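PDB 1MDC: fatty acid-binding protein 2 from Manduca sexta, which binds a single fatty acid molecule inside its beta-barrel, as a monomeric cytoplasmic lipid carrier of the fatty-acid binding protein family. Local coordinates for residues Tyr8-Ser22 / Ile117-Lys131. Sequence-based numbering, arbitrary orientation.
Sequences YSLVKQENFDGFLKS and ITSSNWDGVARRYYK. With PLM (palmitic acid), chain C.
The guanidinium of Arg128 lies flat on the ring of Phe16, the two planes only 15° apart, while its edge serves polar partners. Arg128 NE donates to Gln13 OE1 (2.9 Å), almost in line with the amide C=O. Arg128 NH1 reaches palmitate O2 at 2.9 Å, and Tyr130 OH donates to this same oxygen over 2.6 Å; Gln40 also bonds the fatty acid. An arginine suits the place because its flat cation offers a face for an aromatic ring and N-H groups at the rim for an amide and a carboxylate. A bend at chi3 (94°) turns the guanidinium toward Phe16 and Gln13. Were the place taken by an alanine, palmitate O2 would probably lose its cationic mate, Gln13 OE1 its N-H donor and the Phe16 ring the group stacked on one face.

Behind this first shell, Leu10 CD1 sits over a face of the Tyr130 ring, 4.0 Å from its centroid, in a CH-pi contact. Phe16 carries Leu20 on its other face, and Ile117 CG2 sits over the centre of one face of the Phe19 ring. Phe19 CE2, Leu20 CD2 and the edge of the Phe16 ring meet the alkyl chain, apolar against apolar.

Antiparallel strands 8-14 and 122-131 set the positions. A classic beta bulge, in which Val11 and Lys12 both face Tyr129, shifts their register by one. Tyr129 turns to the other side of the sheet, where its OH donates to Glu14 OE1 (2.6 Å) and accepts from Arg127 NH1. Farther along, Asn15 ND2 grips Val125 O (3.0 Å), and Trp122 packs against Gly18, where a CB would clash.

The chemistry divides accordingly: charge and hydroxyl hold the ligand's head inside the barrel, hydrocarbon accompanies its tail, and backbone bonds join the first and last strands.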
loop_
_atom_site.group_PDB
_atom_site.type_symbol
_atom_site.label_atom_id
_atom_site.label_comp_id
_atom_site.label_asym_id
_atom_site.label_seq_id
_atom_site.Cartn_x
_atom_site.Cartn_y
_atom_site.Cartn_z
ATOM N N TYR A 8 -9.125 -3.330 -7.687
ATOM C CA TYR A 8 -9.201 -4.246 -6.563
ATOM C C TYR A 8 -9.754 -3.467 -5.372
ATOM O O TYR A 8 -9.313 -2.360 -5.095
ATOM C CB TYR A 8 -7.823 -4.770 -6.203
ATOM C CG TYR A 8 -7.304 -5.794 -7.234
ATOM C CD1 TYR A 8 -6.646 -5.354 -8.397
ATOM C CD2 TYR A 8 -7.453 -7.155 -7.025
ATOM C CE1 TYR A 8 -6.160 -6.263 -9.339
ATOM C CE2 TYR A 8 -6.972 -8.092 -7.962
ATOM C CZ TYR A 8 -6.328 -7.635 -9.103
ATOM O OH TYR A 8 -5.865 -8.549 -10.016
ATOM N N SER A 9 -10.728 -4.053 -4.697
ATOM C CA SER A 9 -11.375 -3.442 -3.545
ATOM C C SER A 9 -11.101 -4.262 -2.295
ATOM O O SER A 9 -11.128 -5.492 -2.313
ATOM C CB SER A 9 -12.907 -3.498 -3.661
ATOM O OG SER A 9 -13.274 -2.844 -4.822
ATOM N N LEU A 10 -10.867 -3.579 -1.183
ATOM C CA LEU A 10 -10.609 -4.280 0.063
ATOM C C LEU A 10 -11.771 -5.129 0.555
ATOM O O LEU A 10 -12.903 -4.647 0.658
ATOM C CB LEU A 10 -10.295 -3.236 1.166
ATOM C CG LEU A 10 -9.951 -3.911 2.499
ATOM C CD1 LEU A 10 -8.442 -4.316 2.475
ATOM C CD2 LEU A 10 -10.124 -2.848 3.536
ATOM N N VAL A 11 -11.480 -6.390 0.875
ATOM C CA VAL A 11 -12.506 -7.279 1.370
ATOM C C VAL A 11 -12.313 -7.651 2.833
ATOM O O VAL A 11 -13.270 -7.929 3.515
ATOM C CB VAL A 11 -12.864 -8.455 0.490
ATOM C CG1 VAL A 11 -13.282 -7.885 -0.837
ATOM C CG2 VAL A 11 -11.702 -9.328 0.272
ATOM N N LYS A 12 -11.087 -7.654 3.329
ATOM C CA LYS A 12 -10.836 -8.019 4.728
ATOM C C LYS A 12 -9.400 -7.685 5.092
ATOM O O LYS A 12 -8.558 -7.529 4.210
ATOM C CB LYS A 12 -11.015 -9.542 4.782
ATOM C CG LYS A 12 -10.431 -10.328 5.929
ATOM C CD LYS A 12 -10.596 -11.831 5.718
ATOM C CE LYS A 12 -9.326 -12.565 6.103
ATOM N NZ LYS A 12 -9.462 -14.031 6.133
ATOM N N GLN A 13 -9.099 -7.568 6.376
ATOM C CA GLN A 13 -7.729 -7.266 6.766
ATOM C C GLN A 13 -7.519 -7.832 8.169
ATOM O O GLN A 13 -8.518 -7.976 8.895
ATOM C CB GLN A 13 -7.415 -5.748 6.727
ATOM C CG GLN A 13 -8.392 -4.935 7.531
ATOM C CD GLN A 13 -8.246 -3.487 7.175
ATOM O OE1 GLN A 13 -7.499 -3.147 6.281
ATOM N NE2 GLN A 13 -8.949 -2.618 7.885
ATOM N N GLU A 14 -6.259 -8.148 8.526
ATOM C CA GLU A 14 -5.927 -8.704 9.819
ATOM C C GLU A 14 -4.713 -8.010 10.387
ATOM O O GLU A 14 -3.787 -7.748 9.636
ATOM C CB GLU A 14 -5.521 -10.199 9.609
ATOM C CG GLU A 14 -6.632 -10.955 8.956
ATOM C CD GLU A 14 -6.277 -12.359 8.626
ATOM O OE1 GLU A 14 -5.315 -12.482 7.757
ATOM O OE2 GLU A 14 -6.837 -13.271 9.123
ATOM N N ASN A 15 -4.724 -7.728 11.702
ATOM C CA ASN A 15 -3.604 -7.082 12.388
ATOM C C ASN A 15 -3.223 -5.721 11.847
ATOM O O ASN A 15 -2.113 -5.253 12.093
ATOM C CB ASN A 15 -2.349 -8.017 12.433
ATOM C CG ASN A 15 -2.633 -9.305 13.193
ATOM O OD1 ASN A 15 -3.549 -9.368 14.030
ATOM N ND2 ASN A 15 -1.870 -10.344 12.904
ATOM N N PHE A 16 -4.133 -5.082 11.116
ATOM C CA PHE A 16 -3.821 -3.777 10.569
ATOM C C PHE A 16 -3.724 -2.720 11.669
ATOM O O PHE A 16 -2.899 -1.833 11.640
ATOM C CB PHE A 16 -4.754 -3.416 9.405
ATOM C CG PHE A 16 -4.397 -2.188 8.564
ATOM C CD1 PHE A 16 -3.131 -2.035 8.023
ATOM C CD2 PHE A 16 -5.377 -1.215 8.309
ATOM C CE1 PHE A 16 -2.829 -0.918 7.224
ATOM C CE2 PHE A 16 -5.087 -0.086 7.535
ATOM C CZ PHE A 16 -3.808 0.047 7.000
ATOM N N ASP A 17 -4.566 -2.812 12.663
ATOM C CA ASP A 17 -4.488 -1.828 13.731
ATOM C C ASP A 17 -3.133 -1.895 14.443
ATOM O O ASP A 17 -2.526 -0.900 14.834
ATOM C CB ASP A 17 -5.648 -2.113 14.706
ATOM C CG ASP A 17 -5.687 -1.133 15.881
ATOM O OD1 ASP A 17 -6.397 -0.065 15.635
ATOM O OD2 ASP A 17 -5.142 -1.305 16.960
ATOM N N GLY A 18 -2.641 -3.114 14.610
ATOM C CA GLY A 18 -1.368 -3.368 15.261
ATOM C C GLY A 18 -0.252 -2.755 14.498
ATOM O O GLY A 18 0.655 -2.146 15.058
ATOM N N PHE A 19 -0.326 -2.909 13.188
ATOM C CA PHE A 19 0.708 -2.321 12.377
ATOM C C PHE A 19 0.660 -0.784 12.473
ATOM O O PHE A 19 1.696 -0.142 12.544
ATOM C CB PHE A 19 0.524 -2.679 10.832
ATOM C CG PHE A 19 1.300 -1.757 9.936
ATOM C CD1 PHE A 19 2.684 -1.844 9.840
ATOM C CD2 PHE A 19 0.641 -0.801 9.186
ATOM C CE1 PHE A 19 3.399 -0.993 9.006
ATOM C CE2 PHE A 19 1.357 0.083 8.351
ATOM C CZ PHE A 19 2.721 -0.014 8.256
ATOM N N LEU A 20 -0.527 -0.175 12.447
ATOM C CA LEU A 20 -0.597 1.282 12.505
ATOM C C LEU A 20 -0.091 1.834 13.828
ATOM O O LEU A 20 0.474 2.931 13.891
ATOM C CB LEU A 20 -1.997 1.728 12.258
ATOM C CG LEU A 20 -2.460 1.390 10.828
ATOM C CD1 LEU A 20 -3.933 1.632 10.722
ATOM C CD2 LEU A 20 -1.771 2.256 9.806
ATOM N N LYS A 21 -0.290 1.062 14.898
ATOM C CA LYS A 21 0.176 1.497 16.217
ATOM C C LYS A 21 1.693 1.559 16.212
ATOM O O LYS A 21 2.331 2.463 16.719
ATOM C CB LYS A 21 -0.315 0.638 17.396
ATOM C CG LYS A 21 -1.811 0.846 17.673
ATOM C CD LYS A 21 -2.325 -0.269 18.577
ATOM C CE LYS A 21 -3.675 -0.041 19.176
ATOM N NZ LYS A 21 -4.327 -1.333 19.430
ATOM N N SER A 22 2.294 0.571 15.602
ATOM C CA SER A 22 3.735 0.504 15.521
ATOM C C SER A 22 4.306 1.631 14.697
ATOM O O SER A 22 5.517 1.873 14.709
ATOM C CB SER A 22 4.145 -0.860 14.937
ATOM O OG SER A 22 4.192 -0.781 13.467
ATOM N N ILE A 117 2.117 -7.007 5.189
ATOM C CA ILE A 117 2.843 -5.869 5.687
ATOM C C ILE A 117 3.652 -6.156 6.916
ATOM O O ILE A 117 3.130 -6.751 7.853
ATOM C CB ILE A 117 1.677 -4.952 6.126
ATOM C CG1 ILE A 117 0.758 -4.617 4.930
ATOM C CG2 ILE A 117 2.336 -3.689 6.621
ATOM C CD1 ILE A 117 -0.480 -3.774 5.275
ATOM N N THR A 118 4.913 -5.733 6.894
ATOM C CA THR A 118 5.836 -5.909 8.004
ATOM C C THR A 118 6.385 -4.522 8.368
ATOM O O THR A 118 6.405 -3.621 7.521
ATOM C CB THR A 118 6.885 -6.956 7.778
ATOM O OG1 THR A 118 7.500 -6.713 6.541
ATOM C CG2 THR A 118 6.282 -8.363 7.827
ATOM N N SER A 119 6.812 -4.314 9.624
ATOM C CA SER A 119 7.321 -3.010 10.078
ATOM C C SER A 119 8.600 -3.149 10.879
ATOM O O SER A 119 8.843 -4.185 11.484
ATOM C CB SER A 119 6.228 -2.620 11.073
ATOM O OG SER A 119 6.632 -1.715 12.031
ATOM N N SER A 120 9.436 -2.136 10.908
ATOM C CA SER A 120 10.653 -2.301 11.678
ATOM C C SER A 120 10.386 -2.096 13.176
ATOM O O SER A 120 11.274 -2.293 13.999
ATOM C CB SER A 120 11.735 -1.313 11.220
ATOM O OG SER A 120 11.204 -0.003 11.336
ATOM N N ASN A 121 9.175 -1.703 13.555
ATOM C CA ASN A 121 8.929 -1.497 14.980
ATOM C C ASN A 121 8.086 -2.534 15.689
ATOM O O ASN A 121 7.783 -2.351 16.864
ATOM C CB ASN A 121 8.154 -0.181 15.115
ATOM C CG ASN A 121 9.024 1.017 14.742
ATOM O OD1 ASN A 121 10.255 0.958 14.758
ATOM N ND2 ASN A 121 8.389 2.124 14.407
ATOM N N TRP A 122 7.704 -3.603 14.996
ATOM C CA TRP A 122 6.877 -4.621 15.575
ATOM C C TRP A 122 7.149 -5.919 14.920
ATOM O O TRP A 122 7.584 -5.942 13.810
ATOM C CB TRP A 122 5.520 -4.249 14.976
ATOM C CG TRP A 122 4.416 -5.034 15.520
ATOM C CD1 TRP A 122 4.307 -5.543 16.777
ATOM C CD2 TRP A 122 3.257 -5.400 14.816
ATOM N NE1 TRP A 122 3.115 -6.203 16.898
ATOM C CE2 TRP A 122 2.452 -6.119 15.700
ATOM C CE3 TRP A 122 2.847 -5.184 13.536
ATOM C CZ2 TRP A 122 1.247 -6.632 15.324
ATOM C CZ3 TRP A 122 1.635 -5.694 13.178
ATOM C CH2 TRP A 122 0.858 -6.401 14.069
ATOM N N ASP A 123 6.873 -7.007 15.577
ATOM C CA ASP A 123 7.132 -8.304 14.988
ATOM C C ASP A 123 5.951 -8.987 14.367
ATOM O O ASP A 123 6.094 -10.079 13.845
ATOM C CB ASP A 123 7.349 -9.252 16.161
ATOM C CG ASP A 123 8.740 -9.173 16.622
ATOM O OD1 ASP A 123 9.628 -8.972 15.823
ATOM O OD2 ASP A 123 8.894 -9.312 17.927
ATOM N N GLY A 124 4.790 -8.379 14.442
ATOM C CA GLY A 124 3.610 -9.003 13.886
ATOM C C GLY A 124 3.633 -8.882 12.372
ATOM O O GLY A 124 4.523 -8.256 11.828
ATOM N N VAL A 125 2.652 -9.498 11.730
ATOM C CA VAL A 125 2.467 -9.499 10.278
ATOM C C VAL A 125 1.030 -9.028 10.083
ATOM O O VAL A 125 0.133 -9.538 10.764
ATOM C CB VAL A 125 2.490 -10.951 9.707
ATOM C CG1 VAL A 125 2.218 -10.832 8.164
ATOM C CG2 VAL A 125 3.893 -11.521 9.916
ATOM N N ALA A 126 0.786 -8.060 9.189
ATOM C CA ALA A 126 -0.580 -7.568 8.937
ATOM C C ALA A 126 -0.923 -7.998 7.520
ATOM O O ALA A 126 0.006 -8.107 6.714
ATOM C CB ALA A 126 -0.753 -6.012 9.030
ATOM N N ARG A 127 -2.211 -8.239 7.231
ATOM C CA ARG A 127 -2.622 -8.656 5.909
ATOM C C ARG A 127 -3.817 -7.879 5.454
ATOM O O ARG A 127 -4.684 -7.569 6.262
ATOM C CB ARG A 127 -3.096 -10.103 5.969
ATOM C CG ARG A 127 -1.951 -11.064 5.840
ATOM C CD ARG A 127 -1.767 -11.459 4.394
ATOM N NE ARG A 127 -0.693 -12.377 4.114
ATOM C CZ ARG A 127 -0.846 -13.692 4.185
ATOM N NH1 ARG A 127 -2.001 -14.201 4.562
ATOM N NH2 ARG A 127 0.192 -14.504 3.888
ATOM N N ARG A 128 -3.853 -7.567 4.158
ATOM C CA ARG A 128 -4.971 -6.859 3.556
ATOM C C ARG A 128 -5.315 -7.694 2.331
ATOM O O ARG A 128 -4.445 -7.983 1.529
ATOM C CB ARG A 128 -4.800 -5.390 3.219
ATOM C CG ARG A 128 -4.276 -4.590 4.450
ATOM C CD ARG A 128 -4.221 -3.118 4.079
ATOM N NE ARG A 128 -5.437 -2.380 4.450
ATOM C CZ ARG A 128 -5.578 -1.108 4.079
ATOM N NH1 ARG A 128 -4.643 -0.483 3.350
ATOM N NH2 ARG A 128 -6.644 -0.476 4.436
ATOM N N TYR A 129 -6.564 -8.110 2.238
ATOM C CA TYR A 129 -7.084 -8.938 1.162
ATOM C C TYR A 129 -8.035 -8.100 0.288
ATOM O O TYR A 129 -9.009 -7.493 0.765
ATOM C CB TYR A 129 -7.851 -10.161 1.738
ATOM C CG TYR A 129 -7.005 -10.968 2.680
ATOM C CD1 TYR A 129 -6.190 -12.013 2.231
ATOM C CD2 TYR A 129 -7.026 -10.681 4.045
ATOM C CE1 TYR A 129 -5.409 -12.748 3.095
ATOM C CE2 TYR A 129 -6.244 -11.422 4.936
ATOM C CZ TYR A 129 -5.454 -12.444 4.483
ATOM O OH TYR A 129 -4.691 -13.159 5.361
ATOM N N TYR A 130 -7.741 -8.074 -1.015
ATOM C CA TYR A 130 -8.561 -7.319 -1.941
ATOM C C TYR A 130 -9.045 -8.244 -3.049
ATOM O O TYR A 130 -8.426 -9.260 -3.331
ATOM C CB TYR A 130 -7.625 -6.270 -2.573
ATOM C CG TYR A 130 -7.058 -5.099 -1.765
ATOM C CD1 TYR A 130 -6.039 -5.295 -0.852
ATOM C CD2 TYR A 130 -7.549 -3.808 -1.997
ATOM C CE1 TYR A 130 -5.525 -4.193 -0.135
ATOM C CE2 TYR A 130 -7.039 -2.709 -1.308
ATOM C CZ TYR A 130 -6.025 -2.931 -0.374
ATOM O OH TYR A 130 -5.504 -1.869 0.282
ATOM N N LYS A 131 -10.148 -7.876 -3.655
ATOM C CA LYS A 131 -10.731 -8.647 -4.712
ATOM C C LYS A 131 -11.194 -7.743 -5.876
ATOM O O LYS A 131 -11.737 -6.663 -5.678
ATOM C CB LYS A 131 -11.895 -9.311 -3.977
ATOM C CG LYS A 131 -12.534 -10.458 -4.671
ATOM C CD LYS A 131 -11.984 -11.777 -4.223
ATOM C CE LYS A 131 -12.899 -12.517 -3.280
ATOM N NZ LYS A 131 -12.204 -13.592 -2.553
HETATM C C1 PLM C . -2.073 -1.489 0.652
HETATM O O1 PLM C . -1.918 -1.871 -0.520
HETATM O O2 PLM C . -3.075 -1.773 1.329
HETATM C C2 PLM C . -1.040 -0.556 1.325
HETATM C C3 PLM C . -1.302 -0.188 2.803
HETATM C C4 PLM C . -1.956 1.217 2.931
HETATM C C5 PLM C . -0.954 2.308 3.360
HETATM C C6 PLM C . -1.191 2.770 4.808
HETATM C C7 PLM C . 0.081 3.452 5.299
HETATM C C8 PLM C . -0.058 4.263 6.577
HETATM C C9 PLM C . 1.126 3.824 7.442
HETATM C CA PLM C . 2.201 4.895 7.677
HETATM C CB PLM C . 3.573 4.363 7.234
HETATM C CC PLM C . 4.761 5.114 7.892
HETATM C CD PLM C . 6.139 4.603 7.360
HETATM C CE PLM C . 7.002 3.973 8.450
HETATM C CF PLM C . 6.273 2.748 9.002
HETATM C CG PLM C . 7.055 1.985 10.102
HETATM O O HOH W 1 -9.155 -0.009 6.042
#